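Local coordinates for protein haloacid dehalogenase (Pseudomonas aeruginosa, PDB 3UMC) that probably hydrolyses the carbon-halogen bond of L-2-haloacids, as a dehalogenase of the haloacid dehalogenase-like hydrolase superfamily, at residues I41-A46 and W116-P121; H130-D135 and S241-L246. One frame throughout, in Å; residues are numbered along the deposited sequence.

Contact 1: residues I41-A46 and W116-P121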
ATOM      1  N   ILE A  41      12.827  16.742 -17.867  1.00 25.75           N
ATOM      2  CA  ILE A  41      13.256  17.678 -18.909  1.00 26.47           C
ATOM      3  C   ILE A  41      12.063  18.468 -19.394  1.00 29.05           C
ATOM      4  O   ILE A  41      12.089  19.708 -19.441  1.00 28.30           O
ATOM      5  CB  ILE A  41      13.945  16.971 -20.098  1.00 25.85           C
ATOM      6  CG1 ILE A  41      15.291  16.500 -19.659  1.00 25.07           C
ATOM      7  CG2 ILE A  41      14.144  17.891 -21.296  1.00 25.20           C
ATOM      8  CD1 ILE A  41      15.897  15.580 -20.615  1.00 26.15           C
ATOM      9  N   GLU A  42      11.014  17.738 -19.725  1.00 31.07           N
ATOM     10  CA  GLU A  42       9.790  18.320 -20.199  1.00 33.98           C
ATOM     11  C   GLU A  42       9.212  19.375 -19.246  1.00 34.94           C
ATOM     12  O   GLU A  42       8.698  20.403 -19.690  1.00 36.34           O
ATOM     13  CB  GLU A  42       8.800  17.196 -20.388  1.00 35.45           C
ATOM     14  CG  GLU A  42       7.539  17.542 -21.170  1.00 40.71           C
ATOM     15  CD  GLU A  42       6.991  16.343 -21.973  1.00 46.51           C
ATOM     16  OE1 GLU A  42       7.755  15.344 -22.192  1.00 48.34           O
ATOM     17  OE2 GLU A  42       5.802  16.429 -22.403  1.00 49.10           O
ATOM     18  N   GLN A  43       9.318  19.139 -17.941  1.00 34.24           N
ATOM     19  CA  GLN A  43       8.679  19.996 -16.993  1.00 34.01           C
ATOM     20  C   GLN A  43       9.530  21.282 -16.837  1.00 34.55           C
ATOM     21  O   GLN A  43       9.001  22.375 -16.693  1.00 33.47           O
ATOM     22  CB  GLN A  43       8.473  19.254 -15.661  1.00 32.92           C
ATOM     23  CG  GLN A  43       7.266  18.302 -15.690  1.00 32.33           C
ATOM     24  CD  GLN A  43       7.086  17.540 -14.376  1.00 29.95           C
ATOM     25  OE1 GLN A  43       6.193  17.836 -13.574  1.00 30.34           O
ATOM     26  NE2 GLN A  43       7.945  16.602 -14.142  1.00 26.20           N
ATOM     27  N   PHE A  44      10.840  21.117 -16.835  1.00 34.84           N
ATOM     28  CA  PHE A  44      11.750  22.247 -16.903  1.00 36.47           C
ATOM     29  C   PHE A  44      11.524  23.198 -18.098  1.00 37.47           C
ATOM     30  O   PHE A  44      11.661  24.397 -17.918  1.00 36.94           O
ATOM     31  CB  PHE A  44      13.197  21.795 -16.907  1.00 35.73           C
ATOM     32  CG  PHE A  44      13.722  21.494 -15.558  1.00 35.93           C
ATOM     33  CD1 PHE A  44      13.849  22.495 -14.622  1.00 36.26           C
ATOM     34  CD2 PHE A  44      14.076  20.183 -15.198  1.00 38.37           C
ATOM     35  CE1 PHE A  44      14.328  22.226 -13.340  1.00 35.37           C
ATOM     36  CE2 PHE A  44      14.568  19.907 -13.933  1.00 36.18           C
ATOM     37  CZ  PHE A  44      14.681  20.938 -12.997  1.00 36.74           C
ATOM     38  N   GLN A  45      11.203  22.646 -19.266  1.00 39.00           N
ATOM     39  CA  GLN A  45      10.945  23.405 -20.500  1.00 40.65           C
ATOM     40  C   GLN A  45       9.600  24.115 -20.519  1.00 41.99           C
ATOM     41  O   GLN A  45       9.431  25.100 -21.240  1.00 41.82           O
ATOM     42  CB  GLN A  45      10.901  22.471 -21.712  1.00 40.78           C
ATOM     43  CG  GLN A  45      12.213  21.806 -22.118  1.00 42.68           C
ATOM     44  CD  GLN A  45      12.037  20.964 -23.355  1.00 43.44           C
ATOM     45  OE1 GLN A  45      10.994  20.334 -23.543  1.00 47.04           O
ATOM     46  NE2 GLN A  45      13.045  20.940 -24.203  1.00 46.31           N
ATOM     47  N   ALA A  46       8.601  23.538 -19.846  1.00 43.00           N
ATOM     48  CA  ALA A  46       7.312  24.199 -19.679  1.00 43.84           C
ATOM     49  C   ALA A  46       7.490  25.408 -18.774  1.00 44.57           C
ATOM     50  O   ALA A  46       6.806  26.413 -18.916  1.00 45.12           O
ATOM     51  CB  ALA A  46       6.313  23.257 -19.104  1.00 43.66           C
ATOM     52  N   TRP A 116       9.253  15.308  -9.735  1.00 23.04           N
ATOM     53  CA  TRP A 116       9.437  13.888  -9.565  1.00 23.04           C
ATOM     54  C   TRP A 116       8.159  13.169  -9.232  1.00 22.98           C
ATOM     55  O   TRP A 116       8.219  11.995  -9.097  1.00 23.95           O
ATOM     56  CB  TRP A 116      10.367  13.649  -8.439  1.00 22.60           C
ATOM     57  CG  TRP A 116      11.690  14.096  -8.688  1.00 23.36           C
ATOM     58  CD1 TRP A 116      12.261  15.236  -8.222  1.00 25.57           C
ATOM     59  CD2 TRP A 116      12.710  13.373  -9.360  1.00 25.16           C
ATOM     60  NE1 TRP A 116      13.578  15.282  -8.589  1.00 26.28           N
ATOM     61  CE2 TRP A 116      13.879  14.151  -9.300  1.00 25.13           C
ATOM     62  CE3 TRP A 116      12.750  12.140 -10.020  1.00 27.02           C
ATOM     63  CZ2 TRP A 116      15.085  13.758  -9.901  1.00 26.76           C
ATOM     64  CZ3 TRP A 116      13.954  11.730 -10.594  1.00 26.99           C
ATOM     65  CH2 TRP A 116      15.103  12.550 -10.538  1.00 26.21           C
ATOM     66  N   HIS A 117       7.024  13.857  -9.140  1.00 21.80           N
ATOM     67  CA  HIS A 117       5.795  13.270  -8.708  1.00 22.28           C
ATOM     68  C   HIS A 117       4.921  12.955  -9.894  1.00 22.81           C
ATOM     69  O   HIS A 117       3.902  12.275  -9.770  1.00 21.21           O
ATOM     70  CB  HIS A 117       5.083  14.238  -7.740  1.00 23.93           C
ATOM     71  CG  HIS A 117       5.740  14.360  -6.383  1.00 22.06           C
ATOM     72  ND1 HIS A 117       5.028  14.226  -5.208  1.00 23.17           N
ATOM     73  CD2 HIS A 117       7.015  14.612  -6.017  1.00 24.90           C
ATOM     74  CE1 HIS A 117       5.842  14.380  -4.176  1.00 24.96           C
ATOM     75  NE2 HIS A 117       7.057  14.613  -4.635  1.00 27.52           N
ATOM     76  N   ARG A 118       5.353  13.389 -11.085  1.00 23.36           N
ATOM     77  CA  ARG A 118       4.555  13.208 -12.291  1.00 23.61           C
ATOM     78  C   ARG A 118       5.476  12.619 -13.327  1.00 23.24           C
ATOM     79  O   ARG A 118       6.269  13.355 -13.922  1.00 22.84           O
ATOM     80  CB  ARG A 118       4.017  14.561 -12.737  1.00 25.00           C
ATOM     81  CG  ARG A 118       2.926  15.109 -11.776  1.00 32.17           C
ATOM     82  CD  ARG A 118       2.264  16.438 -12.250  1.00 37.73           C
ATOM     83  NE  ARG A 118       3.278  17.478 -12.262  1.00 41.30           N
ATOM     84  CZ  ARG A 118       3.778  18.071 -11.179  1.00 47.32           C
ATOM     85  NH1 ARG A 118       3.346  17.774  -9.951  1.00 50.10           N
ATOM     86  NH2 ARG A 118       4.718  18.986 -11.323  1.00 50.63           N
ATOM     87  N   LEU A 119       5.444  11.290 -13.527  1.00 21.60           N
ATOM     88  CA  LEU A 119       6.439  10.683 -14.398  1.00 20.28           C
ATOM     89  C   LEU A 119       5.815   9.753 -15.386  1.00 20.25           C
ATOM     90  O   LEU A 119       5.012   8.924 -15.001  1.00 19.56           O
ATOM     91  CB  LEU A 119       7.519   9.936 -13.600  1.00 19.15           C
ATOM     92  CG  LEU A 119       8.076  10.678 -12.435  1.00 18.41           C
ATOM     93  CD1 LEU A 119       8.767   9.735 -11.562  1.00 11.87           C
ATOM     94  CD2 LEU A 119       9.031  11.887 -12.859  1.00 13.34           C
ATOM     95  N   ARG A 120       6.284   9.821 -16.640  1.00 19.10           N
ATOM     96  CA  ARG A 120       5.707   9.097 -17.698  1.00 19.64           C
ATOM     97  C   ARG A 120       6.131   7.623 -17.618  1.00 16.75           C
ATOM     98  O   ARG A 120       7.292   7.324 -17.530  1.00 13.85           O
ATOM     99  CB  ARG A 120       6.149   9.686 -19.042  1.00 21.22           C
ATOM    100  CG  ARG A 120       5.626   8.898 -20.285  1.00 29.56           C
ATOM    101  CD  ARG A 120       6.068   9.550 -21.730  1.00 37.40           C
ATOM    102  NE  ARG A 120       5.405  10.847 -21.855  1.00 43.72           N
ATOM    103  CZ  ARG A 120       5.960  12.045 -21.616  1.00 49.15           C
ATOM    104  NH1 ARG A 120       5.185  13.132 -21.690  1.00 48.53           N
ATOM    105  NH2 ARG A 120       7.271  12.179 -21.323  1.00 50.53           N
ATOM    106  N   PRO A 121       5.174   6.730 -17.742  1.00 15.75           N
ATOM    107  CA  PRO A 121       5.458   5.297 -17.861  1.00 15.59           C
ATOM    108  C   PRO A 121       6.156   4.941 -19.199  1.00 16.21           C
ATOM    109  O   PRO A 121       5.768   5.518 -20.212  1.00 16.41           O
ATOM    110  CB  PRO A 121       4.064   4.690 -17.827  1.00 14.16           C
ATOM    111  CG  PRO A 121       3.142   5.734 -18.326  1.00 15.14           C
ATOM    112  CD  PRO A 121       3.727   7.035 -17.924  1.00 16.53           C
TER

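Contact 2: residues H130-D135 and S241-L246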
ATOM      1  N   HIS A 130      -0.930  -4.577 -15.804  1.00 15.45           N
ATOM      2  CA  HIS A 130      -2.292  -5.086 -15.857  1.00 15.47           C
ATOM      3  C   HIS A 130      -2.320  -6.474 -16.207  1.00 16.96           C
ATOM      4  O   HIS A 130      -3.189  -7.170 -15.714  1.00 19.82           O
ATOM      5  CB  HIS A 130      -3.206  -4.281 -16.793  1.00 17.24           C
ATOM      6  CG  HIS A 130      -3.705  -3.030 -16.166  1.00 12.08           C
ATOM      7  ND1 HIS A 130      -4.502  -3.054 -15.047  1.00 13.98           N
ATOM      8  CD2 HIS A 130      -3.428  -1.739 -16.413  1.00 14.99           C
ATOM      9  CE1 HIS A 130      -4.760  -1.809 -14.682  1.00 15.61           C
ATOM     10  NE2 HIS A 130      -4.102  -0.994 -15.486  1.00 18.50           N
ATOM     11  N   ALA A 131      -1.386  -6.945 -17.049  1.00 16.33           N
ATOM     12  CA  ALA A 131      -1.299  -8.367 -17.293  1.00 15.98           C
ATOM     13  C   ALA A 131      -0.839  -9.192 -16.043  1.00 15.89           C
ATOM     14  O   ALA A 131      -1.388 -10.262 -15.731  1.00 17.48           O
ATOM     15  CB  ALA A 131      -0.331  -8.651 -18.493  1.00 14.44           C
ATOM     16  N   LEU A 132       0.241  -8.759 -15.422  1.00 14.69           N
ATOM     17  CA  LEU A 132       0.826  -9.470 -14.303  1.00 14.48           C
ATOM     18  C   LEU A 132      -0.101  -9.501 -13.106  1.00 16.08           C
ATOM     19  O   LEU A 132      -0.030 -10.429 -12.313  1.00 17.73           O
ATOM     20  CB  LEU A 132       2.169  -8.840 -13.906  1.00 13.02           C
ATOM     21  CG  LEU A 132       3.266  -8.932 -14.945  1.00 12.30           C
ATOM     22  CD1 LEU A 132       4.343  -7.839 -14.780  1.00 13.17           C
ATOM     23  CD2 LEU A 132       3.853 -10.345 -14.962  1.00  8.84           C
ATOM     24  N   LYS A 133      -0.986  -8.520 -12.950  1.00 19.49           N
ATOM     25  CA  LYS A 133      -1.746  -8.394 -11.716  1.00 21.23           C
ATOM     26  C   LYS A 133      -2.764  -9.553 -11.522  1.00 23.03           C
ATOM     27  O   LYS A 133      -3.252  -9.824 -10.379  1.00 21.88           O
ATOM     28  CB  LYS A 133      -2.447  -7.038 -11.610  1.00 21.85           C
ATOM     29  CG  LYS A 133      -3.769  -7.032 -12.315  1.00 24.62           C
ATOM     30  CD  LYS A 133      -4.483  -5.680 -12.273  1.00 26.78           C
ATOM     31  CE  LYS A 133      -5.616  -5.590 -13.377  1.00 26.92           C
ATOM     32  NZ  LYS A 133      -6.302  -4.271 -13.327  1.00 29.74           N
ATOM     33  N   ALA A 134      -3.094 -10.222 -12.624  1.00 23.12           N
ATOM     34  CA  ALA A 134      -4.045 -11.288 -12.580  1.00 23.85           C
ATOM     35  C   ALA A 134      -3.480 -12.421 -11.771  1.00 24.62           C
ATOM     36  O   ALA A 134      -4.198 -13.091 -11.040  1.00 26.29           O
ATOM     37  CB  ALA A 134      -4.386 -11.774 -14.053  1.00 25.03           C
ATOM     38  N   ASP A 135      -2.197 -12.699 -11.923  1.00 24.16           N
ATOM     39  CA  ASP A 135      -1.619 -13.843 -11.283  1.00 24.51           C
ATOM     40  C   ASP A 135      -0.782 -13.524 -10.022  1.00 22.67           C
ATOM     41  O   ASP A 135      -0.522 -14.417  -9.280  1.00 22.35           O
ATOM     42  CB  ASP A 135      -0.848 -14.640 -12.340  1.00 27.48           C
ATOM     43  CG  ASP A 135      -1.823 -15.251 -13.416  1.00 31.70           C
ATOM     44  OD1 ASP A 135      -2.739 -16.003 -12.984  1.00 37.13           O
ATOM     45  OD2 ASP A 135      -1.754 -14.880 -14.624  1.00 39.93           O
ATOM     46  N   SER A 241      12.377  -8.453 -22.135  1.00 14.98           N
ATOM     47  CA  SER A 241      12.534  -7.249 -22.945  1.00 14.09           C
ATOM     48  C   SER A 241      11.636  -6.152 -22.446  1.00 13.10           C
ATOM     49  O   SER A 241      11.945  -4.991 -22.587  1.00 13.80           O
ATOM     50  CB  SER A 241      12.198  -7.595 -24.427  1.00 15.23           C
ATOM     51  OG  SER A 241      10.877  -8.111 -24.515  1.00 18.05           O
ATOM     52  N   ASP A 242      10.522  -6.500 -21.828  1.00 12.76           N
ATOM     53  CA  ASP A 242       9.631  -5.536 -21.297  1.00 13.09           C
ATOM     54  C   ASP A 242       8.604  -6.264 -20.374  1.00 12.66           C
ATOM     55  O   ASP A 242       8.654  -7.458 -20.221  1.00 14.31           O
ATOM     56  CB  ASP A 242       8.959  -4.786 -22.440  1.00 14.67           C
ATOM     57  CG  ASP A 242       8.182  -5.714 -23.341  1.00 15.80           C
ATOM     58  OD1 ASP A 242       7.203  -6.348 -22.858  1.00 18.32           O
ATOM     59  OD2 ASP A 242       8.621  -5.852 -24.470  1.00 20.01           O
ATOM     60  N   LEU A 243       7.699  -5.556 -19.712  1.00 13.73           N
ATOM     61  CA  LEU A 243       6.822  -6.215 -18.740  1.00 12.73           C
ATOM     62  C   LEU A 243       5.852  -7.171 -19.294  1.00 13.69           C
ATOM     63  O   LEU A 243       5.390  -8.072 -18.558  1.00 13.52           O
ATOM     64  CB  LEU A 243       6.036  -5.228 -17.893  1.00 12.67           C
ATOM     65  CG  LEU A 243       6.691  -4.675 -16.634  1.00 13.56           C
ATOM     66  CD1 LEU A 243       7.772  -3.667 -16.964  1.00 13.07           C
ATOM     67  CD2 LEU A 243       5.623  -4.000 -15.777  1.00 12.22           C
ATOM     68  N   LEU A 244       5.445  -6.993 -20.560  1.00 14.55           N
ATOM     69  CA  LEU A 244       4.496  -7.963 -21.140  1.00 14.10           C
ATOM     70  C   LEU A 244       5.238  -9.242 -21.485  1.00 13.51           C
ATOM     71  O   LEU A 244       4.712 -10.339 -21.310  1.00 10.27           O
ATOM     72  CB  LEU A 244       3.786  -7.415 -22.424  1.00 14.73           C
ATOM     73  CG  LEU A 244       2.563  -6.553 -22.162  1.00 16.77           C
ATOM     74  CD1 LEU A 244       2.112  -5.778 -23.491  1.00 19.15           C
ATOM     75  CD2 LEU A 244       1.362  -7.379 -21.509  1.00 13.32           C
ATOM     76  N   ASP A 245       6.456  -9.086 -21.996  1.00 13.68           N
ATOM     77  CA  ASP A 245       7.338 -10.231 -22.197  1.00 14.14           C
ATOM     78  C   ASP A 245       7.668 -10.969 -20.881  1.00 14.12           C
ATOM     79  O   ASP A 245       7.768 -12.179 -20.871  1.00 14.40           O
ATOM     80  CB  ASP A 245       8.596  -9.804 -22.934  1.00 13.80           C
ATOM     81  CG  ASP A 245       9.520 -10.979 -23.260  1.00 18.39           C
ATOM     82  OD1 ASP A 245       9.071 -11.899 -23.986  1.00 19.81           O
ATOM     83  OD2 ASP A 245      10.701 -10.982 -22.760  1.00 20.56           O
ATOM     84  N   LEU A 246       7.755 -10.245 -19.767  1.00 15.71           N
ATOM     85  CA  LEU A 246       7.885 -10.873 -18.424  1.00 15.04           C
ATOM     86  C   LEU A 246       6.629 -11.687 -18.144  1.00 16.31           C
ATOM     87  O   LEU A 246       6.718 -12.859 -17.768  1.00 13.63           O
ATOM     88  CB  LEU A 246       8.125  -9.835 -17.313  1.00 14.95           C
ATOM     89  CG  LEU A 246       8.233 -10.356 -15.868  1.00 15.65           C
ATOM     90  CD1 LEU A 246       9.369 -11.368 -15.757  1.00 15.38           C
ATOM     91  CD2 LEU A 246       8.393  -9.228 -14.843  1.00 11.08           C
TER

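Contact 1: residues I41-A46 and W116-P121
Gln43 and Arg118 meet through their polar ends, and the amide of Gln43 does two jobs. Its OE1 accepts a weak hydrogen bond from Arg118 NH2 at 2.9 Å, bent to 124° at the hydrogen, while Arg118 NE lies 3.2 Å from the same Gln43 OE1. Amide and guanidinium planes stand nearly perpendicular, and the oxygen approaches the guanidinium obliquely. The other end of the amide is held more firmly: NE2 is hydrogen-bonded to the carbonyl oxygens of Phe115 and Ser39, which fixes the rotation of the group and turns OE1 toward Arg118. This is the closer-packed half of the contact, and Gln43 gives up the most surface in it. The looser half is the solvent side, where Glu42 and Arg120 form a salt bridge between two exposed side chains. Glu42 OE1 is 3.3 Å from Arg120 NH2, and Arg120 NH1 sits 3.4 Å from both Glu42 OE1 and Glu42 OE2; all three hydrogen bonds are weak. The carboxylate reaches the edge of the guanidinium near its plane, with the two planes 22° apart. Arg120 runs out with CG anti to its own N (chi1 177°) and bends at chi3, which carries the guanidinium across to Glu42 on the helix. Leu119 packs on Leu40 of the same helix and on Val152 of helix 146-156. The arrangement is consistent with the helical cap inserted after the first core strand in L-2-haloacid dehalogenases, whose entry and exit lie side by side here.

Contact 2: residues H130-D135 and S241-L246
With chi1 of -65°, Leu132 sets CG anti to its carbonyl carbon and sends CD1 between Leu243 and Leu246; Leu244, turned the same way at chi1 -84°, brings CD2 back to Ala131 although its CB points away from the opposite helix. Leu244 CD2 rests on Ala131 CB at 3.7 Å, the methyl-to-methyl touch at the more exposed border. Deeper in, Leu132 CD1 lies 3.9 Å from the carbonyl O of Leu243 and 4.2 Å from Leu243 CD2, the two side chains crossing at about a right angle. Leu246 CD2 follows at 4.3 Å from Leu132 CD1, so one methyl serves two leucines. Leu132 also packs on Ile25 and Phe27 of strand 24-27 and on Leu250, placing the helix pair against the parallel sheet. The start of helix 243-251 is fixed by Asp242 at the N-cap: its OD1 takes a straight bond from Asp245 N at 3.0 Å, 173° at the hydrogen and from above the carboxylate plane, and a weak one from Leu244 N. Asp245 OD2 in turn accepts from Ser241 N at 3.1 Å, and its OD1 pairs with Arg248. No hydrogen bond spans the two segments. Their cohesion is therefore apolar and rests on methyl packing, while polar bonds within 241-246 and to its neighbours hold the helix start that presents the leucines.

From the N terminus, strand 24-27 enters the parallel sheet and strand 34-35 leads into helix 36-50, the first partner of contact 1. The chain then passes through four helices before 116-121 returns to that helix, closing a mainly helical loop of 69 residues. Strand 120-121 is followed directly by helix 125-132, which opens contact 2. That second loop, 105 residues long, carries most of the parallel sheet and closes at helix 243-251, near the C terminus. In series, the loops neither nest nor cross. Contact 1 brings the first helix of the inserted helical region to the segment by which the chain leaves it; contact 2 joins two helices beside the parallel sheet. Their centres are about 25 Å apart.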